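Local coordinates for protein oxidoreductase (Ralstonia eutropha, PDB 3HJ9) that binds flavin mononucleotide and is probably an FMN-dependent oxidoreductase of the nitroreductase family, at residues A[140-145]-A[197-202]; A[180-185]-A[209-214]. All blocks are in the same frame, centred on the assembly; numbering follows the deposited sequence.

Interaction 1 of 2, residues A[140-145]-A[197-202]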
loop_
_atom_site.group_PDB
_atom_site.type_symbol
_atom_site.label_atom_id
_atom_site.label_comp_id
_atom_site.label_asym_id
_atom_site.label_seq_id
_atom_site.Cartn_x
_atom_site.Cartn_y
_atom_site.Cartn_z
ATOM N N VAL A 140 1.638 -11.314 -8.933
ATOM C CA VAL A 140 0.969 -11.937 -7.757
ATOM C C VAL A 140 1.830 -11.716 -6.505
ATOM O O VAL A 140 3.045 -12.072 -6.484
ATOM C CB VAL A 140 0.710 -13.429 -7.912
ATOM C CG1 VAL A 140 -0.209 -13.903 -6.782
ATOM C CG2 VAL A 140 0.091 -13.702 -9.263
ATOM N N PHE A 141 1.215 -11.154 -5.464
ATOM C CA PHE A 141 1.898 -10.849 -4.193
ATOM C C PHE A 141 1.565 -12.020 -3.273
ATOM O O PHE A 141 0.406 -12.185 -2.861
ATOM C CB PHE A 141 1.431 -9.504 -3.638
ATOM C CG PHE A 141 1.721 -8.333 -4.564
ATOM C CD1 PHE A 141 0.828 -7.974 -5.555
ATOM C CD2 PHE A 141 2.911 -7.599 -4.438
ATOM C CE1 PHE A 141 1.100 -6.908 -6.423
ATOM C CE2 PHE A 141 3.188 -6.514 -5.283
ATOM C CZ PHE A 141 2.279 -6.161 -6.267
ATOM N N VAL A 142 2.558 -12.855 -3.022
ATOM C CA VAL A 142 2.383 -14.076 -2.250
ATOM C C VAL A 142 2.935 -13.903 -0.852
ATOM O O VAL A 142 4.089 -13.540 -0.719
ATOM C CB VAL A 142 3.079 -15.238 -2.927
ATOM C CG1 VAL A 142 3.003 -16.532 -2.055
ATOM C CG2 VAL A 142 2.479 -15.468 -4.340
ATOM N N ALA A 143 2.129 -14.204 0.174
ATOM C CA ALA A 143 2.562 -14.125 1.596
ATOM C C ALA A 143 3.238 -15.419 1.964
ATOM O O ALA A 143 2.710 -16.502 1.678
ATOM C CB ALA A 143 1.401 -13.871 2.570
ATOM N N ASN A 144 4.387 -15.302 2.619
ATOM C CA ASN A 144 5.134 -16.432 3.085
ATOM C C ASN A 144 4.922 -16.589 4.583
ATOM O O ASN A 144 5.598 -15.949 5.395
ATOM C CB ASN A 144 6.608 -16.304 2.721
ATOM C CG ASN A 144 7.311 -17.638 2.795
ATOM O OD1 ASN A 144 7.187 -18.383 3.784
ATOM N ND2 ASN A 144 7.983 -17.994 1.702
ATOM N N HIS A 145 3.995 -17.478 4.939
ATOM C CA HIS A 145 3.657 -17.737 6.343
ATOM C C HIS A 145 4.808 -18.297 7.188
ATOM O O HIS A 145 4.818 -18.117 8.415
ATOM C CB HIS A 145 2.361 -18.582 6.463
ATOM C CG HIS A 145 1.118 -17.826 6.079
ATOM N ND1 HIS A 145 0.336 -17.158 6.999
ATOM C CD2 HIS A 145 0.532 -17.614 4.872
ATOM C CE1 HIS A 145 -0.673 -16.566 6.382
ATOM N NE2 HIS A 145 -0.574 -16.821 5.086
HETATM N N MSE A 197 -0.018 -22.142 -9.418
HETATM C CA MSE A 197 1.313 -21.588 -9.272
HETATM C C MSE A 197 2.381 -22.546 -8.684
HETATM O O MSE A 197 3.546 -22.135 -8.595
HETATM C CB MSE A 197 1.255 -20.312 -8.418
HETATM C CG MSE A 197 0.494 -19.164 -9.080
HETATM SE SE MSE A 197 0.320 -17.715 -7.801
HETATM C CE MSE A 197 2.138 -17.023 -7.792
ATOM N N SER A 198 1.978 -23.771 -8.278
ATOM C CA SER A 198 2.863 -24.786 -7.664
ATOM C C SER A 198 3.556 -24.219 -6.393
ATOM O O SER A 198 4.732 -24.465 -6.156
ATOM C CB SER A 198 3.886 -25.310 -8.685
ATOM O OG SER A 198 3.249 -25.774 -9.903
ATOM N N LEU A 199 2.818 -23.427 -5.615
ATOM C CA LEU A 199 3.356 -22.803 -4.390
ATOM C C LEU A 199 3.465 -23.851 -3.297
ATOM O O LEU A 199 2.768 -24.859 -3.330
ATOM C CB LEU A 199 2.451 -21.672 -3.883
ATOM C CG LEU A 199 2.262 -20.415 -4.705
ATOM C CD1 LEU A 199 1.310 -19.428 -4.020
ATOM C CD2 LEU A 199 3.602 -19.753 -5.049
ATOM N N ASN A 200 4.337 -23.597 -2.323
ATOM C CA ASN A 200 4.486 -24.464 -1.146
ATOM C C ASN A 200 3.295 -24.269 -0.235
ATOM O O ASN A 200 2.574 -23.276 -0.393
ATOM C CB ASN A 200 5.745 -24.097 -0.360
ATOM C CG ASN A 200 7.001 -24.312 -1.157
ATOM O OD1 ASN A 200 7.094 -25.247 -1.950
ATOM N ND2 ASN A 200 7.985 -23.454 -0.946
ATOM N N GLU A 201 3.112 -25.187 0.723
ATOM C CA GLU A 201 1.992 -25.101 1.687
ATOM C C GLU A 201 1.911 -23.800 2.470
ATOM O O GLU A 201 0.810 -23.287 2.666
ATOM C CB GLU A 201 1.981 -26.261 2.687
ATOM C CG GLU A 201 1.519 -27.569 2.069
ATOM C CD GLU A 201 1.368 -28.709 3.094
ATOM O OE1 GLU A 201 1.048 -28.448 4.286
ATOM O OE2 GLU A 201 1.545 -29.880 2.689
ATOM N N ASP A 202 3.072 -23.270 2.875
ATOM C CA ASP A 202 3.154 -22.016 3.639
ATOM C C ASP A 202 3.081 -20.701 2.799
ATOM O O ASP A 202 3.262 -19.627 3.356
ATOM C CB ASP A 202 4.386 -22.041 4.590
ATOM C CG ASP A 202 5.733 -22.004 3.857
ATOM O OD1 ASP A 202 5.769 -21.819 2.627
ATOM O OD2 ASP A 202 6.777 -22.182 4.527
#
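The His145 ring meets the carbonyl oxygen of Asp202 at its edge, in the plane of the ring. CD2 is the ring atom nearest to that oxygen, at 3.7 Å. The Asn144 amide and the Asp202 carboxylate are the other flat groups. Their planes stand 58° apart, and Asn144 OD1 comes no closer than 3.9 Å to either carboxylate oxygen, which is proximity and not a hydrogen bond. In the nitroreductase fold this contact packs an inner strand of the antiparallel sheet against the loop between helix 190-196 and strand 203-212. The last residues of strand 137-144, from Val140 on, face that loop. Both segments run in roughly the same direction, and they converge from Val140 toward His145.

At the wide end the contact is apolar. Selenomethionine 197 bends at its third torsion (chi3 74°), which turns CE toward the valines. CE sits 3.9 Å from Val140 CB and 3.8 Å from Val142 CG2. Val140 meets it tip to tip, while Val142 passes alongside the selenomethionine, the two side chains pointing opposite ways. Leu199 CD1 then reaches Val142 CG1 at 3.9 Å, again tip to tip. Tyr97 of strand 94-100 touches Val142, Met197 and Leu199, so the cluster continues onto the next strand. Ser198, just behind Met197, closes helix 190-196 with a Schellman motif.

At the narrow end the contact is polar. The His145 ring has its own partner, as NE2 is hydrogen-bonded to Glu204. The backbone closes the contact: His145 N donates to Asp202 O at 2.8 Å, with 147° at the hydrogen.

Interaction 2 of 2, residues A[180-185]-A[209-214]. With FMN (flavin mononucleotide), chain C.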
loop_
_atom_site.group_PDB
_atom_site.type_symbol
_atom_site.label_atom_id
_atom_site.label_comp_id
_atom_site.label_asym_id
_atom_site.label_seq_id
_atom_site.Cartn_x
_atom_site.Cartn_y
_atom_site.Cartn_z
ATOM N N LEU A 180 1.490 3.484 -18.260
ATOM C CA LEU A 180 0.937 2.140 -18.254
ATOM C C LEU A 180 -0.320 2.105 -17.371
ATOM O O LEU A 180 -0.483 2.918 -16.461
ATOM C CB LEU A 180 1.963 1.145 -17.695
ATOM C CG LEU A 180 3.248 0.847 -18.469
ATOM C CD1 LEU A 180 4.182 -0.058 -17.642
ATOM C CD2 LEU A 180 2.900 0.185 -19.825
ATOM N N GLY A 181 -1.204 1.159 -17.664
ATOM C CA GLY A 181 -2.385 0.894 -16.856
ATOM C C GLY A 181 -2.059 -0.189 -15.837
ATOM O O GLY A 181 -1.157 -1.029 -16.062
ATOM N N ALA A 182 -2.803 -0.181 -14.727
ATOM C CA ALA A 182 -2.700 -1.167 -13.665
ATOM C C ALA A 182 -4.048 -1.317 -12.915
ATOM O O ALA A 182 -4.849 -0.373 -12.899
ATOM C CB ALA A 182 -1.554 -0.780 -12.663
ATOM N N VAL A 183 -4.299 -2.498 -12.333
ATOM C CA VAL A 183 -5.474 -2.701 -11.438
ATOM C C VAL A 183 -5.117 -3.797 -10.449
ATOM O O VAL A 183 -4.697 -4.889 -10.872
ATOM C CB VAL A 183 -6.787 -2.966 -12.191
ATOM C CG1 VAL A 183 -6.707 -4.238 -13.021
ATOM C CG2 VAL A 183 -8.022 -3.028 -11.204
ATOM N N VAL A 184 -5.117 -3.456 -9.152
ATOM C CA VAL A 184 -4.891 -4.415 -8.086
ATOM C C VAL A 184 -6.208 -5.221 -7.947
ATOM O O VAL A 184 -7.322 -4.683 -8.142
ATOM C CB VAL A 184 -4.442 -3.736 -6.740
ATOM C CG1 VAL A 184 -5.564 -2.873 -6.113
ATOM C CG2 VAL A 184 -3.956 -4.823 -5.771
ATOM N N ARG A 185 -6.081 -6.526 -7.707
ATOM C CA ARG A 185 -7.231 -7.439 -7.601
ATOM C C ARG A 185 -7.048 -8.318 -6.381
ATOM O O ARG A 185 -6.007 -8.985 -6.235
ATOM C CB ARG A 185 -7.397 -8.273 -8.860
ATOM C CG ARG A 185 -7.262 -7.455 -10.140
ATOM C CD ARG A 185 -6.981 -8.318 -11.329
ATOM N NE ARG A 185 -8.112 -9.112 -11.755
ATOM C CZ ARG A 185 -8.067 -9.991 -12.757
ATOM N NH1 ARG A 185 -6.946 -10.193 -13.444
ATOM N NH2 ARG A 185 -9.145 -10.669 -13.093
ATOM N N GLN A 209 -2.088 -8.113 -9.562
ATOM C CA GLN A 209 -2.175 -6.804 -10.234
ATOM C C GLN A 209 -1.908 -6.960 -11.707
ATOM O O GLN A 209 -0.823 -7.427 -12.108
ATOM C CB GLN A 209 -1.205 -5.838 -9.598
ATOM C CG GLN A 209 -1.375 -4.342 -9.949
ATOM C CD GLN A 209 -0.378 -3.486 -9.141
ATOM O OE1 GLN A 209 0.666 -4.003 -8.719
ATOM N NE2 GLN A 209 -0.699 -2.201 -8.902
ATOM N N THR A 210 -2.901 -6.575 -12.504
ATOM C CA THR A 210 -2.862 -6.749 -13.954
ATOM C C THR A 210 -2.311 -5.469 -14.553
ATOM O O THR A 210 -2.829 -4.411 -14.262
ATOM C CB THR A 210 -4.240 -7.091 -14.447
ATOM O OG1 THR A 210 -4.599 -8.305 -13.800
ATOM C CG2 THR A 210 -4.294 -7.274 -15.938
ATOM N N ILE A 211 -1.250 -5.589 -15.361
ATOM C CA ILE A 211 -0.520 -4.441 -15.897
ATOM C C ILE A 211 -0.287 -4.523 -17.400
ATOM O O ILE A 211 -0.027 -5.598 -17.944
ATOM C CB ILE A 211 0.837 -4.303 -15.124
ATOM C CG1 ILE A 211 0.567 -3.925 -13.663
ATOM C CG2 ILE A 211 1.793 -3.270 -15.797
ATOM C CD1 ILE A 211 1.774 -3.870 -12.762
ATOM N N GLY A 212 -0.428 -3.375 -18.055
ATOM C CA GLY A 212 -0.134 -3.203 -19.463
ATOM C C GLY A 212 -0.444 -1.801 -19.957
ATOM O O GLY A 212 -0.876 -0.942 -19.162
ATOM N N ARG A 213 -0.204 -1.543 -21.246
ATOM C CA ARG A 213 -0.638 -0.291 -21.848
ATOM C C ARG A 213 -2.156 -0.325 -21.879
ATOM O O ARG A 213 -2.744 -1.361 -22.168
ATOM C CB ARG A 213 -0.077 -0.048 -23.266
ATOM C CG ARG A 213 1.207 0.763 -23.257
ATOM C CD ARG A 213 1.952 0.887 -24.594
ATOM N NE ARG A 213 2.772 -0.297 -24.912
ATOM C CZ ARG A 213 3.930 -0.666 -24.304
ATOM N NH1 ARG A 213 4.465 0.011 -23.244
ATOM N NH2 ARG A 213 4.563 -1.769 -24.737
ATOM N N ALA A 214 -2.777 0.814 -21.579
ATOM C CA ALA A 214 -4.232 0.962 -21.618
ATOM C C ALA A 214 -4.697 0.754 -23.052
ATOM O O ALA A 214 -3.975 1.108 -23.964
ATOM C CB ALA A 214 -4.661 2.358 -21.108
HETATM N N1 FMN C . -10.680 -4.194 -8.886
HETATM C C2 FMN C . -11.134 -5.275 -9.620
HETATM O O2 FMN C . -11.537 -5.116 -10.775
HETATM N N3 FMN C . -11.112 -6.544 -9.047
HETATM C C4 FMN C . -10.681 -6.731 -7.739
HETATM O O4 FMN C . -10.683 -7.881 -7.280
HETATM C C4A FMN C . -10.223 -5.631 -6.993
HETATM N N5 FMN C . -9.775 -5.788 -5.696
HETATM C C5A FMN C . -9.253 -4.715 -4.991
HETATM C C6 FMN C . -8.785 -4.950 -3.704
HETATM C C7 FMN C . -8.269 -3.889 -2.946
HETATM C C7M FMN C . -7.765 -4.150 -1.554
HETATM C C8 FMN C . -8.240 -2.590 -3.468
HETATM C C8M FMN C . -7.710 -1.456 -2.643
HETATM C C9 FMN C . -8.731 -2.347 -4.765
HETATM C C9A FMN C . -9.245 -3.408 -5.546
HETATM N N10 FMN C . -9.724 -3.251 -6.849
HETATM C C10 FMN C . -10.225 -4.351 -7.571
HETATM C "C1'" FMN C . -9.678 -1.927 -7.560
HETATM C "C2'" FMN C . -10.817 -1.005 -7.215
HETATM O "O2'" FMN C . -12.024 -1.460 -7.794
HETATM C "C3'" FMN C . -10.447 0.386 -7.711
HETATM O "O3'" FMN C . -9.387 0.857 -6.905
HETATM C "C4'" FMN C . -11.682 1.302 -7.615
HETATM O "O4'" FMN C . -12.495 0.995 -8.743
HETATM C "C5'" FMN C . -11.344 2.785 -7.588
HETATM O "O5'" FMN C . -10.725 3.089 -8.837
HETATM P P FMN C . -9.286 3.776 -8.865
HETATM O O1P FMN C . -9.149 4.906 -7.878
HETATM O O2P FMN C . -8.256 2.716 -8.515
HETATM O O3P FMN C . -9.068 4.306 -10.282
#
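Arg185 and Thr210 join two antiparallel strands, strand 181-185 and the end of strand 203-212, beside the flavin. The Arg185 side chain starts against one face of the isoalloxazine, at its pyrimidine end: CB lies 3.7 Å from FMN O4, and CG is near FMN N3. The chain bends at its third torsion (chi3 72°), which sets the direction of NE. CD approaches Thr210 OG1 at 3.4 Å. Beyond it NH1 donates to the same OG1 at 3.0 Å, with the oxygen 19° out of the guanidinium plane. NH2 forms a salt bridge with Asp130, which also binds FMN, and Thr210 OG1 is in turn hydrogen-bonded to Asp138.

The strands pair in regular antiparallel register. Gly181 with Gly212 and Val183 with Thr210 are hydrogen-bonded pairs. Ala182 with Ile211 and Val184 with Gln209 are non-hydrogen-bonded pairs. Gly181 N reaches Gly212 O at 2.6 Å, and Thr210 N reaches Val183 O at 3.0 Å. CA-H...O contacts fill in between, as from Gln209 CA to Val183 O. On one face Val183 and Thr210 are neighbours, their side chains extending in the same direction. On the other, Ala182 CB packs on Ile211 CG1 at 3.9 Å, and Gln209 NE2 is held by the carbonyl of Ala168 in helix 156-177.

Strand 181-185 presents its C-terminal half to the cofactor. Val183 CG2 touches FMN N1, Val184 CG1 lies 3.5 Å from FMN C9, and Val184 O comes to 3.0 Å from C10. Pro86 of the second subunit packs on Val184. The Asp138, Thr210, Arg185, Asp130 chain of polar links probably fixes the guanidinium, and its positive charge may help to hold Asp130 as an FMN ligand.

How the interactions relate
The centres of interactions 1 and 2 lie about 22 Å apart, on opposite sides of the centre of the chain. Both belong to one antiparallel sheet, in which strand 203-212 runs between strands 137-144 and 181-185. Along the chain their segments alternate: 140-145, 180-185, 197-202, then 209-214. Helix 156-177 packs on segments of both. Their segments meet where Phe141 CZ lies 3.6 Å from Gln209 OE1. Interaction 1 ties strand 137-144 to the loop that leads into strand 203-212. Interaction 2 sits at the far end of that strand and lines the FMN pocket. The same strand thus runs from a packing contact that does not touch the flavin to the cofactor site.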